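Local coordinates for protein polyketide synthase PksR (Bacillus subtilis, PDB 4U3V) that forms the enoyl-isomerase domain of a trans-acyltransferase polyketide synthase that takes part in intermediate steps of synthesis of the antibiotic bacillaene, at residues A[29-37]-A[89-100]; A[107-115]-A[123-131]. All coordinates share one frame; numbering follows the deposited sequence.

Contact 1. Residues A[29-37]-A[89-100]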
loop_
_atom_site.group_PDB
_atom_site.type_symbol
_atom_site.label_atom_id
_atom_site.label_comp_id
_atom_site.label_asym_id
_atom_site.label_seq_id
_atom_site.Cartn_x
_atom_site.Cartn_y
_atom_site.Cartn_z
ATOM N N PRO A 29 -2.747 20.838 -13.842
ATOM C CA PRO A 29 -2.109 19.654 -14.406
ATOM C C PRO A 29 -2.621 18.395 -13.719
ATOM O O PRO A 29 -2.943 18.416 -12.536
ATOM C CB PRO A 29 -0.615 19.857 -14.077
ATOM C CG PRO A 29 -0.586 20.853 -12.970
ATOM C CD PRO A 29 -1.791 21.742 -13.192
ATOM N N VAL A 30 -2.710 17.310 -14.469
ATOM C CA VAL A 30 -3.079 16.040 -13.875
ATOM C C VAL A 30 -2.045 15.588 -12.827
ATOM O O VAL A 30 -0.837 15.895 -12.923
ATOM C CB VAL A 30 -3.285 14.980 -14.971
ATOM C CG1 VAL A 30 -1.961 14.609 -15.602
ATOM C CG2 VAL A 30 -3.987 13.756 -14.422
ATOM N N ILE A 31 -2.508 14.811 -11.845
ATOM C CA ILE A 31 -1.596 14.126 -10.931
ATOM C C ILE A 31 -0.725 13.114 -11.711
ATOM O O ILE A 31 -1.218 12.358 -12.561
ATOM C CB ILE A 31 -2.411 13.381 -9.844
ATOM C CG1 ILE A 31 -3.086 14.386 -8.902
ATOM C CG2 ILE A 31 -1.537 12.393 -9.087
ATOM C CD1 ILE A 31 -2.143 15.393 -8.248
ATOM N N GLN A 32 0.583 13.164 -11.479
ATOM C CA GLN A 32 1.518 12.416 -12.318
ATOM C C GLN A 32 2.796 12.195 -11.583
ATOM O O GLN A 32 3.200 13.023 -10.735
ATOM C CB GLN A 32 1.795 13.134 -13.654
ATOM C CG GLN A 32 2.252 14.563 -13.512
ATOM C CD GLN A 32 2.174 15.325 -14.837
ATOM O OE1 GLN A 32 3.015 15.116 -15.719
ATOM N NE2 GLN A 32 1.111 16.129 -15.016
ATOM N N ASP A 33 3.477 11.108 -11.937
ATOM C CA ASP A 33 4.790 10.830 -11.353
ATOM C C ASP A 33 5.586 10.052 -12.430
ATOM O O ASP A 33 5.039 9.627 -13.447
ATOM C CB ASP A 33 4.642 9.996 -10.038
ATOM C CG ASP A 33 5.872 10.107 -9.094
ATOM O OD1 ASP A 33 6.935 10.649 -9.490
ATOM O OD2 ASP A 33 5.791 9.641 -7.927
ATOM N N GLN A 34 6.873 9.862 -12.185
ATOM C CA GLN A 34 7.734 9.154 -13.147
ATOM C C GLN A 34 8.701 8.317 -12.334
ATOM O O GLN A 34 9.203 8.753 -11.301
ATOM C CB GLN A 34 8.590 10.120 -13.975
ATOM C CG GLN A 34 7.845 11.048 -14.891
ATOM C CD GLN A 34 8.779 11.614 -15.946
ATOM O OE1 GLN A 34 9.991 11.657 -15.756
ATOM N NE2 GLN A 34 8.208 12.042 -17.053
ATOM N N PHE A 35 9.005 7.129 -12.848
ATOM C CA PHE A 35 9.895 6.197 -12.127
ATOM C C PHE A 35 10.956 5.702 -13.097
ATOM O O PHE A 35 10.644 5.275 -14.207
ATOM C CB PHE A 35 9.110 5.001 -11.587
ATOM C CG PHE A 35 8.152 5.375 -10.516
ATOM C CD1 PHE A 35 8.602 5.504 -9.213
ATOM C CD2 PHE A 35 6.851 5.764 -10.831
ATOM C CE1 PHE A 35 7.725 5.918 -8.189
ATOM C CE2 PHE A 35 5.985 6.185 -9.813
ATOM C CZ PHE A 35 6.426 6.276 -8.506
ATOM N N THR A 36 12.207 5.776 -12.673
ATOM C CA THR A 36 13.317 5.422 -13.584
ATOM C C THR A 36 14.020 4.127 -13.116
ATOM O O THR A 36 13.998 3.765 -11.940
ATOM C CB THR A 36 14.308 6.592 -13.682
ATOM O OG1 THR A 36 15.238 6.347 -14.753
ATOM C CG2 THR A 36 15.064 6.775 -12.395
ATOM N N TYR A 37 14.629 3.400 -14.048
ATOM C CA TYR A 37 15.182 2.077 -13.754
ATOM C C TYR A 37 16.096 2.137 -12.548
ATOM O O TYR A 37 16.081 1.246 -11.693
ATOM C CB TYR A 37 15.986 1.561 -14.960
ATOM C CG TYR A 37 16.547 0.170 -14.789
ATOM C CD1 TYR A 37 15.719 -0.954 -14.907
ATOM C CD2 TYR A 37 17.922 -0.036 -14.630
ATOM C CE1 TYR A 37 16.228 -2.238 -14.800
ATOM C CE2 TYR A 37 18.432 -1.322 -14.474
ATOM C CZ TYR A 37 17.582 -2.409 -14.572
ATOM O OH TYR A 37 18.076 -3.700 -14.511
ATOM N N ILE A 89 10.009 -2.172 -15.418
ATOM C CA ILE A 89 10.851 -1.101 -15.870
ATOM C C ILE A 89 12.167 -1.712 -16.314
ATOM O O ILE A 89 12.785 -2.466 -15.555
ATOM C CB ILE A 89 11.127 -0.140 -14.723
ATOM C CG1 ILE A 89 9.766 0.311 -14.133
ATOM C CG2 ILE A 89 11.929 1.061 -15.176
ATOM C CD1 ILE A 89 9.859 1.557 -13.301
ATOM N N LYS A 90 12.505 -1.507 -17.585
ATOM C CA LYS A 90 13.744 -2.090 -18.112
ATOM C C LYS A 90 14.874 -1.098 -18.054
ATOM O O LYS A 90 14.666 0.090 -17.888
ATOM C CB LYS A 90 13.554 -2.585 -19.548
ATOM C CG LYS A 90 12.487 -3.648 -19.684
ATOM C CD LYS A 90 12.231 -4.015 -21.128
ATOM C CE LYS A 90 11.289 -5.202 -21.203
ATOM N NZ LYS A 90 11.547 -6.208 -20.130
ATOM N N GLN A 91 16.096 -1.602 -18.178
ATOM C CA GLN A 91 17.258 -0.772 -18.167
ATOM C C GLN A 91 17.129 0.428 -19.104
ATOM O O GLN A 91 16.629 0.305 -20.216
ATOM C CB GLN A 91 18.464 -1.621 -18.610
ATOM C CG GLN A 91 19.785 -0.937 -18.313
ATOM C CD GLN A 91 20.919 -1.798 -18.805
ATOM O OE1 GLN A 91 20.725 -2.996 -18.966
ATOM N NE2 GLN A 91 22.070 -1.185 -19.128
ATOM N N GLY A 92 17.565 1.587 -18.633
ATOM C CA GLY A 92 17.427 2.825 -19.399
ATOM C C GLY A 92 16.053 3.489 -19.481
ATOM O O GLY A 92 15.936 4.584 -20.025
ATOM N N GLU A 93 15.001 2.807 -19.036
ATOM C CA GLU A 93 13.628 3.330 -19.174
ATOM C C GLU A 93 13.185 4.246 -18.027
ATOM O O GLU A 93 13.633 4.118 -16.849
ATOM C CB GLU A 93 12.608 2.189 -19.311
ATOM C CG GLU A 93 12.814 1.338 -20.555
ATOM C CD GLU A 93 11.803 0.233 -20.694
ATOM O OE1 GLU A 93 11.131 -0.126 -19.685
ATOM O OE2 GLU A 93 11.650 -0.250 -21.846
ATOM N N THR A 94 12.277 5.159 -18.383
ATOM C CA THR A 94 11.570 5.964 -17.398
ATOM C C THR A 94 10.105 5.851 -17.731
ATOM O O THR A 94 9.717 6.097 -18.870
ATOM C CB THR A 94 12.013 7.452 -17.443
ATOM O OG1 THR A 94 13.393 7.565 -17.059
ATOM C CG2 THR A 94 11.177 8.286 -16.441
ATOM N N ILE A 95 9.296 5.371 -16.773
ATOM C CA ILE A 95 7.862 5.207 -16.982
ATOM C C ILE A 95 7.066 6.337 -16.340
ATOM O O ILE A 95 7.231 6.597 -15.156
ATOM C CB ILE A 95 7.347 3.915 -16.324
ATOM C CG1 ILE A 95 8.136 2.697 -16.820
ATOM C CG2 ILE A 95 5.838 3.783 -16.526
ATOM C CD1 ILE A 95 8.450 2.722 -18.293
ATOM N N GLU A 96 6.135 6.920 -17.103
ATOM C CA GLU A 96 5.272 7.985 -16.603
ATOM C C GLU A 96 3.985 7.326 -16.138
ATOM O O GLU A 96 3.453 6.457 -16.827
ATOM C CB GLU A 96 4.914 8.951 -17.749
ATOM C CG GLU A 96 6.055 9.684 -18.434
ATOM C CD GLU A 96 5.554 10.455 -19.666
ATOM O OE1 GLU A 96 4.858 11.475 -19.497
ATOM O OE2 GLU A 96 5.745 9.963 -20.796
ATOM N N LEU A 97 3.472 7.763 -14.986
ATOM C CA LEU A 97 2.157 7.418 -14.518
ATOM C C LEU A 97 1.285 8.661 -14.344
ATOM O O LEU A 97 1.766 9.696 -13.949
ATOM C CB LEU A 97 2.235 6.716 -13.163
ATOM C CG LEU A 97 2.582 5.232 -13.221
ATOM C CD1 LEU A 97 4.062 5.103 -13.512
ATOM C CD2 LEU A 97 2.189 4.578 -11.901
ATOM N N GLN A 98 -0.005 8.540 -14.649
ATOM C CA GLN A 98 -0.944 9.635 -14.417
ATOM C C GLN A 98 -2.164 9.023 -13.753
ATOM O O GLN A 98 -2.530 7.874 -14.051
ATOM C CB GLN A 98 -1.362 10.292 -15.754
ATOM C CG GLN A 98 -0.282 11.207 -16.329
ATOM C CD GLN A 98 -0.700 11.965 -17.589
ATOM O OE1 GLN A 98 -1.804 11.797 -18.102
ATOM N NE2 GLN A 98 0.237 12.721 -18.147
ATOM N N ALA A 99 -2.874 9.818 -12.961
ATOM C CA ALA A 99 -4.072 9.324 -12.262
ATOM C C ALA A 99 -5.191 10.220 -12.708
ATOM O O ALA A 99 -5.168 11.395 -12.388
ATOM C CB ALA A 99 -3.909 9.426 -10.758
ATOM N N LYS A 100 -6.030 9.698 -13.591
ATOM C CA LYS A 100 -7.025 10.494 -14.332
ATOM C C LYS A 100 -8.419 10.155 -13.823
ATOM O O LYS A 100 -8.786 8.975 -13.782
ATOM C CB LYS A 100 -6.947 10.158 -15.808
ATOM C CG LYS A 100 -5.602 10.535 -16.430
ATOM C CD LYS A 100 -5.153 9.554 -17.507
ATOM C CE LYS A 100 -3.803 9.965 -18.092
ATOM N NZ LYS A 100 -3.348 9.117 -19.233
HETATM O O HOH W 1 -5.503 14.036 -11.770
HETATM O O HOH W 2 2.683 12.502 -17.791
#

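Contact 2. Residues A[107-115]-A[123-131]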
loop_
_atom_site.group_PDB
_atom_site.type_symbol
_atom_site.label_atom_id
_atom_site.label_comp_id
_atom_site.label_asym_id
_atom_site.label_seq_id
_atom_site.Cartn_x
_atom_site.Cartn_y
_atom_site.Cartn_z
ATOM N N VAL A 107 -20.646 7.801 -9.333
ATOM C CA VAL A 107 -19.287 7.689 -8.781
ATOM C C VAL A 107 -18.166 8.298 -9.626
ATOM O O VAL A 107 -18.223 8.317 -10.868
ATOM C CB VAL A 107 -18.907 6.238 -8.392
ATOM C CG1 VAL A 107 -19.505 5.866 -7.036
ATOM C CG2 VAL A 107 -19.300 5.239 -9.479
ATOM N N ILE A 108 -17.127 8.756 -8.928
ATOM C CA ILE A 108 -15.870 9.170 -9.548
ATOM C C ILE A 108 -14.919 7.982 -9.675
ATOM O O ILE A 108 -14.447 7.441 -8.675
ATOM C CB ILE A 108 -15.181 10.264 -8.718
ATOM C CG1 ILE A 108 -16.184 11.384 -8.371
ATOM C CG2 ILE A 108 -13.977 10.808 -9.473
ATOM C CD1 ILE A 108 -15.899 12.109 -7.063
ATOM N N GLU A 109 -14.660 7.579 -10.906
ATOM C CA GLU A 109 -13.711 6.522 -11.189
ATOM C C GLU A 109 -12.293 7.080 -11.411
ATOM O O GLU A 109 -12.100 8.052 -12.145
ATOM C CB GLU A 109 -14.195 5.765 -12.412
ATOM C CG GLU A 109 -13.348 4.589 -12.835
ATOM C CD GLU A 109 -14.101 3.676 -13.779
ATOM O OE1 GLU A 109 -15.338 3.821 -13.873
ATOM O OE2 GLU A 109 -13.460 2.826 -14.432
ATOM N N LEU A 110 -11.292 6.441 -10.806
ATOM C CA LEU A 110 -9.897 6.833 -11.024
ATOM C C LEU A 110 -9.241 5.804 -11.932
ATOM O O LEU A 110 -9.305 4.608 -11.664
ATOM C CB LEU A 110 -9.127 6.879 -9.700
ATOM C CG LEU A 110 -9.610 7.890 -8.654
ATOM C CD1 LEU A 110 -8.876 7.680 -7.340
ATOM C CD2 LEU A 110 -9.461 9.317 -9.145
ATOM N N GLN A 111 -8.598 6.266 -13.000
ATOM C CA GLN A 111 -7.769 5.403 -13.805
ATOM C C GLN A 111 -6.287 5.776 -13.668
ATOM O O GLN A 111 -5.889 6.879 -14.009
ATOM C CB GLN A 111 -8.155 5.542 -15.265
ATOM C CG GLN A 111 -9.556 5.056 -15.538
ATOM C CD GLN A 111 -9.656 4.418 -16.895
ATOM O OE1 GLN A 111 -10.195 5.016 -17.825
ATOM N NE2 GLN A 111 -9.057 3.239 -17.043
ATOM N N ILE A 112 -5.496 4.866 -13.131
ATOM C CA ILE A 112 -4.060 5.072 -13.057
ATOM C C ILE A 112 -3.452 4.424 -14.281
ATOM O O ILE A 112 -3.450 3.194 -14.416
ATOM C CB ILE A 112 -3.439 4.406 -11.802
ATOM C CG1 ILE A 112 -4.203 4.760 -10.517
ATOM C CG2 ILE A 112 -1.977 4.783 -11.696
ATOM C CD1 ILE A 112 -4.463 6.221 -10.340
ATOM N N MET A 113 -2.888 5.255 -15.159
ATOM C CA MET A 113 -2.366 4.789 -16.442
ATOM C C MET A 113 -0.865 4.957 -16.438
ATOM O O MET A 113 -0.322 5.837 -15.762
ATOM C CB MET A 113 -2.931 5.651 -17.595
ATOM C CG MET A 113 -4.423 5.942 -17.494
ATOM S SD MET A 113 -5.320 4.472 -18.016
ATOM C CE MET A 113 -4.982 4.394 -19.783
ATOM N N TYR A 114 -0.184 4.124 -17.219
ATOM C CA TYR A 114 1.227 4.305 -17.431
ATOM C C TYR A 114 1.539 4.293 -18.907
ATOM O O TYR A 114 0.771 3.758 -19.708
ATOM C CB TYR A 114 2.036 3.210 -16.724
ATOM C CG TYR A 114 1.979 1.848 -17.398
ATOM C CD1 TYR A 114 3.049 1.372 -18.131
ATOM C CD2 TYR A 114 0.847 1.065 -17.281
ATOM C CE1 TYR A 114 2.997 0.119 -18.718
ATOM C CE2 TYR A 114 0.773 -0.183 -17.869
ATOM C CZ TYR A 114 1.852 -0.638 -18.582
ATOM O OH TYR A 114 1.787 -1.877 -19.141
ATOM N N ARG A 115 2.643 4.924 -19.253
ATOM C CA ARG A 115 2.969 5.076 -20.667
ATOM C C ARG A 115 3.992 4.032 -21.011
ATOM O O ARG A 115 5.138 4.086 -20.551
ATOM C CB ARG A 115 3.446 6.491 -20.969
ATOM C CG ARG A 115 3.627 6.785 -22.448
ATOM C CD ARG A 115 3.885 8.276 -22.635
ATOM N NE ARG A 115 2.760 8.934 -23.290
ATOM C CZ ARG A 115 2.483 10.237 -23.223
ATOM N NH1 ARG A 115 3.179 11.053 -22.431
ATOM N NH2 ARG A 115 1.430 10.708 -23.875
ATOM N N LYS A 123 -1.672 2.861 -20.922
ATOM C CA LYS A 123 -2.285 1.574 -20.611
ATOM C C LYS A 123 -2.689 1.628 -19.132
ATOM O O LYS A 123 -1.975 2.229 -18.342
ATOM C CB LYS A 123 -1.227 0.485 -20.774
ATOM C CG LYS A 123 -0.861 0.166 -22.218
ATOM C CD LYS A 123 -0.334 -1.260 -22.341
ATOM C CE LYS A 123 -1.450 -2.244 -22.651
ATOM N NZ LYS A 123 -1.748 -2.287 -24.110
ATOM N N PRO A 124 -3.812 0.990 -18.754
ATOM C CA PRO A 124 -4.213 0.991 -17.337
ATOM C C PRO A 124 -3.335 0.111 -16.415
ATOM O O PRO A 124 -2.974 -1.041 -16.763
ATOM C CB PRO A 124 -5.685 0.536 -17.374
ATOM C CG PRO A 124 -5.794 -0.246 -18.643
ATOM C CD PRO A 124 -4.859 0.415 -19.632
ATOM N N ALA A 125 -2.855 0.712 -15.329
ATOM C CA ALA A 125 -2.127 -0.011 -14.297
ATOM C C ALA A 125 -3.087 -0.400 -13.167
ATOM O O ALA A 125 -2.941 -1.479 -12.560
ATOM C CB ALA A 125 -1.013 0.875 -13.736
ATOM N N ALA A 126 -3.999 0.513 -12.839
ATOM C CA ALA A 126 -4.968 0.299 -11.721
ATOM C C ALA A 126 -6.238 1.077 -11.942
ATOM O O ALA A 126 -6.229 2.085 -12.623
ATOM C CB ALA A 126 -4.333 0.708 -10.372
ATOM N N ILE A 127 -7.329 0.631 -11.314
ATOM C CA ILE A 127 -8.595 1.331 -11.407
ATOM C C ILE A 127 -9.218 1.299 -10.036
ATOM O O ILE A 127 -8.967 0.366 -9.261
ATOM C CB ILE A 127 -9.531 0.648 -12.434
ATOM C CG1 ILE A 127 -9.786 -0.812 -12.048
ATOM C CG2 ILE A 127 -8.916 0.725 -13.827
ATOM C CD1 ILE A 127 -11.243 -1.239 -12.112
ATOM N N GLY A 128 -9.862 2.401 -9.676
ATOM C CA GLY A 128 -10.631 2.482 -8.419
ATOM C C GLY A 128 -11.709 3.553 -8.446
ATOM O O GLY A 128 -12.043 4.097 -9.516
ATOM N N GLN A 129 -12.174 3.928 -7.258
ATOM C CA GLN A 129 -13.147 4.993 -7.103
ATOM C C GLN A 129 -12.711 5.850 -5.950
ATOM O O GLN A 129 -11.994 5.385 -5.061
ATOM C CB GLN A 129 -14.527 4.408 -6.805
ATOM C CG GLN A 129 -15.094 3.604 -7.966
ATOM C CD GLN A 129 -16.398 2.922 -7.613
ATOM O OE1 GLN A 129 -17.061 3.296 -6.652
ATOM N NE2 GLN A 129 -16.738 1.881 -8.354
ATOM N N CYS A 130 -13.099 7.118 -5.953
ATOM C CA CYS A 130 -12.913 7.890 -4.732
ATOM C C CYS A 130 -14.163 8.653 -4.389
ATOM O O CYS A 130 -15.027 8.828 -5.239
ATOM C CB CYS A 130 -11.684 8.797 -4.769
ATOM S SG CYS A 130 -11.717 10.070 -6.071
ATOM N N GLY A 131 -14.268 9.046 -3.123
ATOM C CA GLY A 131 -15.483 9.640 -2.584
ATOM C C GLY A 131 -15.182 10.483 -1.359
ATOM O O GLY A 131 -14.193 10.260 -0.639
HETATM O O HOH W 3 -17.158 7.742 -6.160
#

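Contact 1. Residues A[29-37]-A[89-100]
Asp33 and Leu97 exchange two backbone hydrogen bonds, the straighter from Leu97 N to Asp33 O (2.9 Å, 175° at the hydrogen), and Phe35 and Ile95 form a second such pair. Beyond them Tyr37 N reaches Glu93 O (3.1 Å) at the close of the type II turn of residues 90-93. At the other end a water accepts from Ile31 N and donates to Ala99 O. On the face carrying Gln32, Gln34 and Thr36, the hydroxyls Thr36 OG1 and Thr94 OG1 share a hydrogen bond of 3.2 Å. Gln34 lies alongside Glu96, both pointing the same way, its NE2 3.5 Å from Glu96 CG; the amide and carboxylate planes are 67° apart. The Tyr37 ring, swung over the turn by a chi1 of -177° that sets CG opposite the backbone N, takes Gln91 CA over the centre of one face, 3.5 Å from the centroid: a CH-pi contact. Ile89 O lies at the ring edge, in plane. On the face of Phe35, Ile95 and Leu97, Phe35 CD2 meets Leu97 CD1 at 3.9 Å, at the ring edge; Ile89, from before the turn, adds CD1 against Phe35 CB. Helix 56-69 touches Phe35 and Leu97 on this face. Strands 31-36 and 94-100 run antiparallel, consistent with the sheet margin of the N-terminal hotdog, whose sheet wraps a central helix.

Contact 2. Residues A[107-115]-A[123-131]
Strands 108-115 and 126-131 run antiparallel at 147°, their axes 4.4 Å apart at closest, as the arms of a beta hairpin interrupted by a classic bulge. Leu110 and Gly128 make a hydrogen-bonded pair, with Leu110 N to Gly128 O at 2.8 Å. At the bulge Ala125 and Ala126 both face Ile112, and Ile112 O accepts two N-H groups: Ala125 N at 2.7 Å nearly in line with the carbonyl, and Ala126 N at 3.2 Å on a lone pair. The register slips by one residue here and the chain turns a corner at Ala125; beyond it Tyr114 and Lys123 form a further hydrogen-bonded pair. On the face of Leu110, Ile112 and Cys130, the sulfur Cys130 SG touches both Leu110 methyls, while Ile112 CG1 meets Ala126 CB at 4.1 Å. Helix 56-69 packs against Leu110 and Ala126 from this side. The bend at chi2 (-78°) brings Met113 SD to 3.7 Å from Pro124 CA, and the second bend at chi3 (-69°) folds CE back beside Pro124 CD. At the far end, a water joins Ile108 N to Cys130 O. The Tyr114 ring runs beside the Lys123 side chain, both pointing the same way: CE2 lies 3.6 Å from Lys123 CB, CD2 touches Ala125 CB, and Pro124 O sits at the ring edge, in plane.

Contact 1 and contact 2, with centres about 15 Å apart, are joined by the antiparallel neighbours 94-102 and 108-116. Probable hydrogen bonds stitch the two: Lys100 O to Gln111 N at 2.8 Å and Gln98 O to Met113 N at 2.9 Å, while Ala99 CB packs on Ile112 CD1 at 3.3 Å. The strand order is therefore 31-36, 94-102, 108-116, 121-132, with contact 1 at the outer margin and contact 2 further in. The salt bridge between Glu96 and Arg115 also crosses this seam, and helix 56-69 touches side chains of both contacts. Asp33 OD2 of contact 1 is hydrogen-bonded to His199 and Tyr201, which lie in what is predicted to be the C-terminal hotdog.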